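Local structure of GH26C (Muricauda sp. MAR_2010_75, 6Q78) at residues E51-F56 with L69-K74; R146-G151 with E410-P415; P286-V291 with E325-I330. The protein probably hydrolyses internal beta-1,4-mannosidic linkages of mannans, as an endo-beta-mannanase of glycoside hydrolase family 26. All blocks are in the same frame, centred on the assembly; numbering follows the deposited sequence.

Interaction 1: E51-F56 with L69-K74; sequences EETRSF and LFYNLK
T53 meets F70 and Y71 with its two branches, joining the 3-10 turn 51-56 to the helix 64-76. The turn belongs to the N-terminal lead-in, and the helix it packs on precedes strand 81-86 of the (beta/alpha)8 barrel. The CA of T53 lies 6.2 Å from the CA of Y71, and its CB points at the helix and splits there. With chi1 at -60°, CG2 stands anti to the backbone N, while OG1 sits beside that N, opposite the carbonyl carbon. The methyl is the apolar arm: CG2 of T53 comes to 3.5 Å from CD1 of F70, with the backbone N of Y71 a little farther off. The hydroxyl arm crosses the base of the tyrosine at about a right angle, OG1 of T53 being 3.4 Å from Y71 CD1 and nearly as close to Y71 CB. That touch is van der Waals in kind; the hydrogen bond of OG1 goes to P50 O, just upstream. At the end of the turn the backbone takes over: O of F56 lies 3.7 Å from CZ of F70. CB of F56 approaches CE1 of F70 at 4.3 Å, but the F56 ring then leads away from the helix and meets the F48 ring. The turn is held by F56 N to T53 O, and by E52 O, which receives both N and OG of S55. Between these two segments the contact is thus van der Waals alone, while R54 NH1 ties the same turn to P60 O and A62 O just ahead of the helix. The bond to P50 satisfies the buried hydroxyl and probably helps fix the rotation that turns the methyl of T53 to F70.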
loop_
_atom_site.group_PDB
_atom_site.type_symbol
_atom_site.label_atom_id
_atom_site.label_comp_id
_atom_site.label_asym_id
_atom_site.label_seq_id
_atom_site.Cartn_x
_atom_site.Cartn_y
_atom_site.Cartn_z
ATOM N N GLU A 51 -2.353 -22.057 -12.794
ATOM C CA GLU A 51 -2.432 -23.118 -11.794
ATOM C C GLU A 51 -1.151 -23.242 -10.978
ATOM O O GLU A 51 -1.174 -23.828 -9.892
ATOM C CB GLU A 51 -2.739 -24.451 -12.480
ATOM C CG GLU A 51 -1.768 -24.785 -13.603
ATOM C CD GLU A 51 -2.272 -24.384 -14.990
ATOM O OE1 GLU A 51 -1.883 -25.062 -15.967
ATOM O OE2 GLU A 51 -3.045 -23.405 -15.113
ATOM N N GLU A 52 -0.047 -22.706 -11.478
ATOM C CA GLU A 52 1.240 -22.704 -10.791
ATOM C C GLU A 52 1.481 -21.479 -9.916
ATOM O O GLU A 52 2.550 -21.386 -9.308
ATOM C CB GLU A 52 2.369 -22.776 -11.827
ATOM C CG GLU A 52 2.310 -24.017 -12.714
ATOM C CD GLU A 52 3.214 -23.928 -13.938
ATOM O OE1 GLU A 52 3.617 -22.807 -14.317
ATOM O OE2 GLU A 52 3.516 -24.995 -14.525
ATOM N N THR A 53 0.520 -20.560 -9.817
ATOM C CA THR A 53 0.751 -19.298 -9.115
ATOM C C THR A 53 1.212 -19.523 -7.676
ATOM O O THR A 53 2.061 -18.779 -7.173
ATOM C CB THR A 53 -0.521 -18.447 -9.140
ATOM O OG1 THR A 53 -0.864 -18.172 -10.502
ATOM C CG2 THR A 53 -0.297 -17.088 -8.412
ATOM N N ARG A 54 0.631 -20.510 -6.993
ATOM C CA ARG A 54 0.984 -20.763 -5.599
ATOM C C ARG A 54 2.478 -20.948 -5.411
ATOM O O ARG A 54 3.008 -20.595 -4.350
ATOM C CB ARG A 54 0.262 -22.023 -5.107
ATOM C CG ARG A 54 -1.250 -21.817 -4.949
ATOM C CD ARG A 54 -1.970 -23.109 -4.538
ATOM N NE ARG A 54 -3.400 -22.837 -4.451
ATOM C CZ ARG A 54 -4.000 -22.341 -3.366
ATOM N NH1 ARG A 54 -3.298 -22.121 -2.249
ATOM N NH2 ARG A 54 -5.310 -22.078 -3.389
ATOM N N SER A 55 3.174 -21.494 -6.413
ATOM C CA SER A 55 4.600 -21.754 -6.263
ATOM C C SER A 55 5.437 -20.479 -6.273
ATOM O O SER A 55 6.642 -20.548 -5.993
ATOM C CB SER A 55 5.085 -22.746 -7.333
ATOM O OG SER A 55 5.143 -22.119 -8.608
ATOM N N PHE A 56 4.825 -19.326 -6.567
ATOM C CA PHE A 56 5.524 -18.047 -6.611
ATOM C C PHE A 56 5.120 -17.117 -5.486
ATOM O O PHE A 56 5.557 -15.959 -5.472
ATOM C CB PHE A 56 5.289 -17.374 -7.962
ATOM C CG PHE A 56 5.816 -18.179 -9.083
ATOM C CD1 PHE A 56 7.176 -18.245 -9.302
ATOM C CD2 PHE A 56 4.967 -18.967 -9.854
ATOM C CE1 PHE A 56 7.684 -19.024 -10.316
ATOM C CE2 PHE A 56 5.481 -19.754 -10.859
ATOM C CZ PHE A 56 6.827 -19.774 -11.086
ATOM N N LEU A 69 -5.750 -13.043 -6.924
ATOM C CA LEU A 69 -5.287 -11.657 -6.881
ATOM C C LEU A 69 -3.824 -11.541 -7.312
ATOM O O LEU A 69 -3.468 -10.658 -8.112
ATOM C CB LEU A 69 -5.516 -11.076 -5.494
ATOM C CG LEU A 69 -4.974 -9.664 -5.305
ATOM C CD1 LEU A 69 -5.668 -8.634 -6.166
ATOM C CD2 LEU A 69 -5.067 -9.263 -3.841
ATOM N N PHE A 70 -2.956 -12.412 -6.790
ATOM C CA PHE A 70 -1.552 -12.357 -7.182
ATOM C C PHE A 70 -1.413 -12.561 -8.690
ATOM O O PHE A 70 -0.743 -11.778 -9.380
ATOM C CB PHE A 70 -0.758 -13.406 -6.392
ATOM C CG PHE A 70 0.711 -13.384 -6.665
ATOM C CD1 PHE A 70 1.227 -13.980 -7.817
ATOM C CD2 PHE A 70 1.586 -12.768 -5.755
ATOM C CE1 PHE A 70 2.607 -13.982 -8.062
ATOM C CE2 PHE A 70 2.944 -12.782 -5.991
ATOM C CZ PHE A 70 3.462 -13.371 -7.160
ATOM N N TYR A 71 -2.031 -13.625 -9.218
ATOM C CA TYR A 71 -1.918 -13.895 -10.647
ATOM C C TYR A 71 -2.413 -12.705 -11.454
ATOM O O TYR A 71 -1.756 -12.259 -12.399
ATOM C CB TYR A 71 -2.703 -15.157 -11.028
ATOM C CG TYR A 71 -2.633 -15.399 -12.523
ATOM C CD1 TYR A 71 -1.543 -16.075 -13.086
ATOM C CD2 TYR A 71 -3.644 -14.952 -13.388
ATOM C CE1 TYR A 71 -1.453 -16.289 -14.452
ATOM C CE2 TYR A 71 -3.555 -15.164 -14.763
ATOM C CZ TYR A 71 -2.456 -15.842 -15.282
ATOM O OH TYR A 71 -2.345 -16.066 -16.645
ATOM N N ASN A 72 -3.587 -12.188 -11.109
ATOM C CA ASN A 72 -4.196 -11.174 -11.967
ATOM C C ASN A 72 -3.451 -9.845 -11.895
ATOM O O ASN A 72 -3.421 -9.117 -12.891
ATOM C CB ASN A 72 -5.682 -10.994 -11.618
ATOM C CG ASN A 72 -6.534 -12.069 -12.236
ATOM O OD1 ASN A 72 -6.478 -12.258 -13.441
ATOM N ND2 ASN A 72 -7.296 -12.800 -11.426
ATOM N N LEU A 73 -2.880 -9.496 -10.732
ATOM C CA LEU A 73 -2.055 -8.287 -10.670
ATOM C C LEU A 73 -0.816 -8.439 -11.525
ATOM O O LEU A 73 -0.405 -7.501 -12.221
ATOM C CB LEU A 73 -1.623 -7.992 -9.234
ATOM C CG LEU A 73 -2.686 -7.351 -8.354
ATOM C CD1 LEU A 73 -2.244 -7.316 -6.912
ATOM C CD2 LEU A 73 -2.982 -5.911 -8.834
ATOM N N LYS A 74 -0.174 -9.601 -11.437
ATOM C CA LYS A 74 1.032 -9.835 -12.220
ATOM C C LYS A 74 0.720 -9.784 -13.710
ATOM O O LYS A 74 1.471 -9.185 -14.490
ATOM C CB LYS A 74 1.628 -11.182 -11.815
ATOM C CG LYS A 74 2.925 -11.579 -12.510
ATOM C CD LYS A 74 4.085 -10.682 -12.127
ATOM C CE LYS A 74 5.368 -11.319 -12.646
ATOM N NZ LYS A 74 6.487 -10.347 -12.539
#

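Interaction 2: R146-G151 with E410-P415; sequences RAFDMG and EMYRLP
G151 faces M411 and Y412 where the helix 132-150 gives way to the strand 153-157, a helix-to-strand turn of the (beta/alpha)8 barrel. The helix closes in a Schellman motif: G151 has a positive phi of 93°, and its N reaches F148 O at 2.9 Å. Opposite it, residues E410 to R413 form a type I beta turn in the C-terminal tail, and the backbones are nearest at G151 and E410, their CA atoms 6.8 Å apart. One water joins them, donating to G151 O at 2.8 Å and accepting from M411 N at 2.9 Å, so the main chains are linked without a direct bond. Beside this bridge the aromatic side chains pair edge to face. F148 presents its CD1–CE1 edge to the face of Y412, the centroids 4.8 Å apart and the planes at 56°. CE1 of F148 stands 3.6 Å above the middle of the tyrosine ring, whose other face is covered by CB of the preceding M411, so Y412 is sandwiched. An anti chi1 of 178° swings the F148 ring off the helix toward the tail; its surroundings also include N214, V218 and P219. G151 O adds an oblique touch on CE2 of Y412 at 3.7 Å. Past the ring, the phenol OH donates to L152 O, the residue following the glycine. The C-terminal tail is thus fastened to the helix end by two polar links, one through water and one through the phenol, while the aromatic pair supplies the apolar contact and, with M411, probably limits the tilt of the tyrosine ring.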
loop_
_atom_site.group_PDB
_atom_site.type_symbol
_atom_site.label_atom_id
_atom_site.label_comp_id
_atom_site.label_asym_id
_atom_site.label_seq_id
_atom_site.Cartn_x
_atom_site.Cartn_y
_atom_site.Cartn_z
ATOM N N ARG A 146 -17.105 -3.370 1.211
ATOM C CA ARG A 146 -17.697 -2.681 0.059
ATOM C C ARG A 146 -16.752 -2.736 -1.135
ATOM O O ARG A 146 -17.153 -3.065 -2.270
ATOM C CB ARG A 146 -17.954 -1.219 0.443
ATOM C CG ARG A 146 -18.206 -0.230 -0.726
ATOM C CD ARG A 146 -18.596 1.130 -0.149
ATOM N NE ARG A 146 -18.660 2.206 -1.120
ATOM C CZ ARG A 146 -18.826 3.480 -0.783
ATOM N NH1 ARG A 146 -18.913 3.817 0.500
ATOM N NH2 ARG A 146 -18.887 4.416 -1.725
ATOM N N ALA A 147 -15.472 -2.432 -0.897
ATOM C CA ALA A 147 -14.499 -2.474 -1.985
ATOM C C ALA A 147 -14.421 -3.870 -2.593
ATOM O O ALA A 147 -14.461 -4.028 -3.826
ATOM C CB ALA A 147 -13.117 -2.026 -1.474
ATOM N N PHE A 148 -14.304 -4.907 -1.749
ATOM C CA PHE A 148 -14.183 -6.263 -2.269
ATOM C C PHE A 148 -15.441 -6.665 -3.035
ATOM O O PHE A 148 -15.354 -7.291 -4.103
ATOM C CB PHE A 148 -13.938 -7.230 -1.107
ATOM C CG PHE A 148 -13.856 -8.661 -1.523
ATOM C CD1 PHE A 148 -12.743 -9.130 -2.201
ATOM C CD2 PHE A 148 -14.903 -9.522 -1.255
ATOM C CE1 PHE A 148 -12.659 -10.452 -2.580
ATOM C CE2 PHE A 148 -14.840 -10.862 -1.633
ATOM C CZ PHE A 148 -13.692 -11.318 -2.291
ATOM N N ASP A 149 -16.630 -6.323 -2.505
ATOM C CA ASP A 149 -17.865 -6.679 -3.223
ATOM C C ASP A 149 -17.919 -6.041 -4.603
ATOM O O ASP A 149 -18.562 -6.586 -5.508
ATOM C CB ASP A 149 -19.101 -6.249 -2.427
ATOM C CG ASP A 149 -19.406 -7.139 -1.224
ATOM O OD1 ASP A 149 -18.772 -8.210 -1.076
ATOM O OD2 ASP A 149 -20.324 -6.747 -0.434
ATOM N N MET A 150 -17.292 -4.879 -4.786
ATOM C CA MET A 150 -17.245 -4.199 -6.080
ATOM C C MET A 150 -16.065 -4.657 -6.934
ATOM O O MET A 150 -15.955 -4.233 -8.107
ATOM C CB MET A 150 -17.196 -2.673 -5.858
ATOM C CG MET A 150 -18.477 -2.183 -5.197
ATOM S SD MET A 150 -18.616 -0.377 -5.171
ATOM C CE MET A 150 -17.141 0.029 -4.301
ATOM N N GLY A 151 -15.204 -5.517 -6.378
ATOM C CA GLY A 151 -14.061 -6.052 -7.094
ATOM C C GLY A 151 -12.763 -5.300 -6.922
ATOM O O GLY A 151 -11.766 -5.667 -7.561
ATOM N N GLU A 410 -11.936 -9.251 -13.398
ATOM C CA GLU A 410 -12.317 -10.086 -12.252
ATOM C C GLU A 410 -11.023 -10.541 -11.581
ATOM O O GLU A 410 -10.412 -11.552 -11.952
ATOM C CB GLU A 410 -13.191 -11.253 -12.700
ATOM C CG GLU A 410 -14.523 -10.787 -13.299
ATOM C CD GLU A 410 -15.398 -11.931 -13.757
ATOM O OE1 GLU A 410 -15.603 -12.882 -12.980
ATOM O OE2 GLU A 410 -15.886 -11.876 -14.905
ATOM N N MET A 411 -10.598 -9.794 -10.565
ATOM C CA MET A 411 -9.289 -10.020 -9.975
ATOM C C MET A 411 -9.238 -11.252 -9.100
ATOM O O MET A 411 -8.137 -11.709 -8.758
ATOM C CB MET A 411 -8.893 -8.796 -9.132
ATOM C CG MET A 411 -8.802 -7.494 -9.952
ATOM S SD MET A 411 -7.464 -7.466 -11.150
ATOM C CE MET A 411 -6.036 -7.533 -10.069
ATOM N N TYR A 412 -10.388 -11.771 -8.677
ATOM C CA TYR A 412 -10.415 -12.812 -7.674
ATOM C C TYR A 412 -10.790 -14.159 -8.265
ATOM O O TYR A 412 -11.065 -15.095 -7.522
ATOM C CB TYR A 412 -11.362 -12.406 -6.541
ATOM C CG TYR A 412 -10.896 -11.099 -5.902
ATOM C CD1 TYR A 412 -9.725 -11.047 -5.181
ATOM C CD2 TYR A 412 -11.589 -9.899 -6.097
ATOM C CE1 TYR A 412 -9.264 -9.863 -4.633
ATOM C CE2 TYR A 412 -11.135 -8.708 -5.538
ATOM C CZ TYR A 412 -9.966 -8.713 -4.809
ATOM O OH TYR A 412 -9.503 -7.540 -4.261
ATOM N N ARG A 413 -10.798 -14.268 -9.594
ATOM C CA ARG A 413 -11.054 -15.512 -10.295
ATOM C C ARG A 413 -9.786 -15.892 -11.043
ATOM O O ARG A 413 -9.230 -15.074 -11.776
ATOM C CB ARG A 413 -12.204 -15.290 -11.286
ATOM C CG ARG A 413 -12.536 -16.495 -12.149
ATOM C CD ARG A 413 -13.784 -16.212 -12.969
ATOM N NE ARG A 413 -13.527 -15.219 -14.010
ATOM N N LEU A 414 -9.334 -17.107 -10.857
ATOM C CA LEU A 414 -8.173 -17.573 -11.596
ATOM C C LEU A 414 -8.643 -18.114 -12.930
ATOM O O LEU A 414 -9.585 -18.913 -12.960
ATOM C CB LEU A 414 -7.513 -18.705 -10.817
ATOM C CG LEU A 414 -6.041 -19.036 -11.028
ATOM C CD1 LEU A 414 -5.207 -17.838 -10.705
ATOM C CD2 LEU A 414 -5.639 -20.240 -10.171
ATOM N N PRO A 415 -8.047 -17.716 -14.048
ATOM C CA PRO A 415 -8.451 -18.282 -15.326
ATOM C C PRO A 415 -7.913 -19.692 -15.463
ATOM O O PRO A 415 -6.960 -20.078 -14.768
ATOM C CB PRO A 415 -7.788 -17.347 -16.348
ATOM C CG PRO A 415 -6.575 -16.866 -15.661
ATOM C CD PRO A 415 -6.945 -16.748 -14.196
HETATM O O HOH W 1 -12.213 -7.680 -9.400
#

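Interaction 3: P286-V291 with E325-I330; sequences PGDDFV and EERVKI
K329, just beyond helix 306-327, reaches across to the loop D288-V291, joining two neighbouring entries into the parallel strands of the (beta/alpha)8 barrel: the loop leads into strand 293-298, and strand 330-336 starts directly after K329. The helix finishes in a Schellman motif at V328, whose positive phi turns the chain toward the barrel, while G287 to F290 make a type I beta turn. The tight part is the buried lysine. Its chain bends at chi2 (-53°) and then runs extended, bringing NZ between two backbone carbonyls. K329 NZ gives one bond of 2.8 Å to V291 O, almost in line with the carbonyl bond, and another of 2.8 Å to D288 O, where it lies in the carbonyl plane on a lone pair. CE of K329 is pressed to 3.0 Å from V291 O. The ammonium is thus met by two carbonyl oxygens, with the D288 carboxylate close enough, though not in contact, probably to favour its positive charge. The more open side belongs to D288 and R327, both at the partly exposed margin. Here one salt bridge does the work, and it is single-pronged: the carboxylate and guanidinium planes are nearly perpendicular, and only NH1 of R327 engages. The aliphatic part of R327 passes across the same carboxylate, CG lying 3.7 Å from OD2 of D288. Y285 OH also hydrogen-bonds to D288 OD1, so this oxygen has two partners. R327 NH1 meets it at 2.9 Å, from the syn side but 30° out of the carboxylate plane, with an N-H...O angle of 147°.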
loop_
_atom_site.group_PDB
_atom_site.type_symbol
_atom_site.label_atom_id
_atom_site.label_comp_id
_atom_site.label_asym_id
_atom_site.label_seq_id
_atom_site.Cartn_x
_atom_site.Cartn_y
_atom_site.Cartn_z
ATOM N N PRO A 286 14.017 -8.520 2.929
ATOM C CA PRO A 286 14.087 -9.720 3.759
ATOM C C PRO A 286 14.120 -11.028 2.998
ATOM O O PRO A 286 14.234 -12.082 3.631
ATOM C CB PRO A 286 12.819 -9.622 4.608
ATOM C CG PRO A 286 11.851 -8.940 3.693
ATOM C CD PRO A 286 12.687 -7.880 2.997
ATOM N N GLY A 287 14.058 -11.008 1.671
ATOM C CA GLY A 287 14.163 -12.263 0.963
ATOM C C GLY A 287 12.951 -12.578 0.133
ATOM O O GLY A 287 11.835 -12.215 0.498
ATOM N N ASP A 288 13.173 -13.315 -0.964
ATOM C CA ASP A 288 12.083 -13.654 -1.873
ATOM C C ASP A 288 11.027 -14.532 -1.213
ATOM O O ASP A 288 9.882 -14.550 -1.666
ATOM C CB ASP A 288 12.636 -14.406 -3.095
ATOM C CG ASP A 288 13.478 -13.530 -4.027
ATOM O OD1 ASP A 288 13.417 -12.289 -3.959
ATOM O OD2 ASP A 288 14.213 -14.127 -4.866
ATOM N N ASP A 289 11.390 -15.300 -0.181
ATOM C CA ASP A 289 10.399 -16.099 0.549
ATOM C C ASP A 289 9.470 -15.263 1.429
ATOM O O ASP A 289 8.543 -15.821 2.033
ATOM C CB ASP A 289 11.102 -17.136 1.441
ATOM C CG ASP A 289 11.834 -18.182 0.643
ATOM O OD1 ASP A 289 12.704 -18.861 1.219
ATOM O OD2 ASP A 289 11.539 -18.316 -0.559
ATOM N N PHE A 290 9.677 -13.957 1.505
ATOM C CA PHE A 290 8.972 -13.119 2.463
ATOM C C PHE A 290 8.229 -11.953 1.831
ATOM O O PHE A 290 7.524 -11.239 2.547
ATOM C CB PHE A 290 9.981 -12.593 3.502
ATOM C CG PHE A 290 10.540 -13.666 4.365
ATOM C CD1 PHE A 290 9.805 -14.164 5.435
ATOM C CD2 PHE A 290 11.769 -14.246 4.071
ATOM C CE1 PHE A 290 10.304 -15.202 6.216
ATOM C CE2 PHE A 290 12.276 -15.264 4.872
ATOM C CZ PHE A 290 11.538 -15.746 5.931
ATOM N N VAL A 291 8.329 -11.759 0.517
ATOM C CA VAL A 291 7.766 -10.578 -0.136
ATOM C C VAL A 291 7.033 -11.037 -1.391
ATOM O O VAL A 291 7.593 -11.804 -2.184
ATOM C CB VAL A 291 8.868 -9.572 -0.510
ATOM C CG1 VAL A 291 8.274 -8.465 -1.367
ATOM C CG2 VAL A 291 9.527 -8.996 0.744
ATOM N N GLU A 325 10.290 -8.381 -12.242
ATOM C CA GLU A 325 10.333 -9.313 -13.369
ATOM C C GLU A 325 11.295 -10.466 -13.082
ATOM O O GLU A 325 10.965 -11.634 -13.306
ATOM C CB GLU A 325 10.734 -8.561 -14.633
ATOM C CG GLU A 325 9.639 -7.692 -15.213
ATOM C CD GLU A 325 9.824 -7.431 -16.690
ATOM O OE1 GLU A 325 9.572 -8.349 -17.501
ATOM O OE2 GLU A 325 10.237 -6.310 -17.037
ATOM N N GLU A 326 12.465 -10.165 -12.541
ATOM C CA GLU A 326 13.458 -11.213 -12.311
ATOM C C GLU A 326 13.022 -12.202 -11.228
ATOM O O GLU A 326 13.283 -13.412 -11.350
ATOM C CB GLU A 326 14.802 -10.572 -11.972
ATOM C CG GLU A 326 15.489 -10.020 -13.209
ATOM C CD GLU A 326 16.702 -9.198 -12.875
ATOM O OE1 GLU A 326 17.209 -8.500 -13.780
ATOM O OE2 GLU A 326 17.130 -9.249 -11.697
ATOM N N ARG A 327 12.341 -11.720 -10.178
ATOM C CA ARG A 327 12.035 -12.530 -9.002
ATOM C C ARG A 327 10.589 -13.008 -8.983
ATOM O O ARG A 327 10.167 -13.639 -8.011
ATOM C CB ARG A 327 12.393 -11.776 -7.725
ATOM C CG ARG A 327 13.924 -11.617 -7.582
ATOM C CD ARG A 327 14.289 -10.386 -6.831
ATOM N NE ARG A 327 15.742 -10.219 -6.795
ATOM C CZ ARG A 327 16.499 -10.478 -5.732
ATOM N NH1 ARG A 327 15.945 -10.931 -4.614
ATOM N NH2 ARG A 327 17.816 -10.285 -5.790
ATOM N N VAL A 328 9.845 -12.782 -10.064
ATOM C CA VAL A 328 8.434 -13.156 -10.169
ATOM C C VAL A 328 7.625 -12.553 -9.025
ATOM O O VAL A 328 6.908 -13.258 -8.311
ATOM C CB VAL A 328 8.230 -14.682 -10.311
ATOM C CG1 VAL A 328 6.854 -14.969 -10.841
ATOM C CG2 VAL A 328 9.302 -15.272 -11.233
ATOM N N LYS A 329 7.760 -11.244 -8.846
ATOM C CA LYS A 329 6.998 -10.441 -7.895
ATOM C C LYS A 329 6.098 -9.487 -8.671
ATOM O O LYS A 329 6.188 -9.372 -9.895
ATOM C CB LYS A 329 7.920 -9.621 -6.983
ATOM C CG LYS A 329 8.986 -10.439 -6.221
ATOM C CD LYS A 329 8.337 -11.565 -5.459
ATOM C CE LYS A 329 9.368 -12.288 -4.595
ATOM N NZ LYS A 329 8.771 -13.528 -4.025
ATOM N N ILE A 330 5.229 -8.786 -7.939
ATOM C CA ILE A 330 4.429 -7.702 -8.511
ATOM C C ILE A 330 5.092 -6.388 -8.104
ATOM O O ILE A 330 5.337 -6.155 -6.906
ATOM C CB ILE A 330 3.002 -7.749 -7.944
ATOM C CG1 ILE A 330 2.309 -9.050 -8.391
ATOM C CG2 ILE A 330 2.168 -6.540 -8.402
ATOM C CD1 ILE A 330 1.250 -9.487 -7.366
#

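Overall arrangement
Interaction 1 lies between the other two, its centre about 14 Å from that of interaction 2 and about 12 Å from that of interaction 3. Helix 64-76 is the common element. N72 ND2 reaches O of M411 and O of R413, both at 3.0 Å, holding the tail of interaction 2, while K74 NZ bonds to K329 O at 2.8 Å and F56 CD1 packs on V328 CG1 at 3.6 Å. Interactions 2 and 3 do not touch; their nearest atoms are about 8 Å apart. Both sit where the chain enters barrel strands, and interaction 1 touches both, so all three probably lie at the end opposite the strand C-termini that carry the active site in (beta/alpha)8 hydrolases.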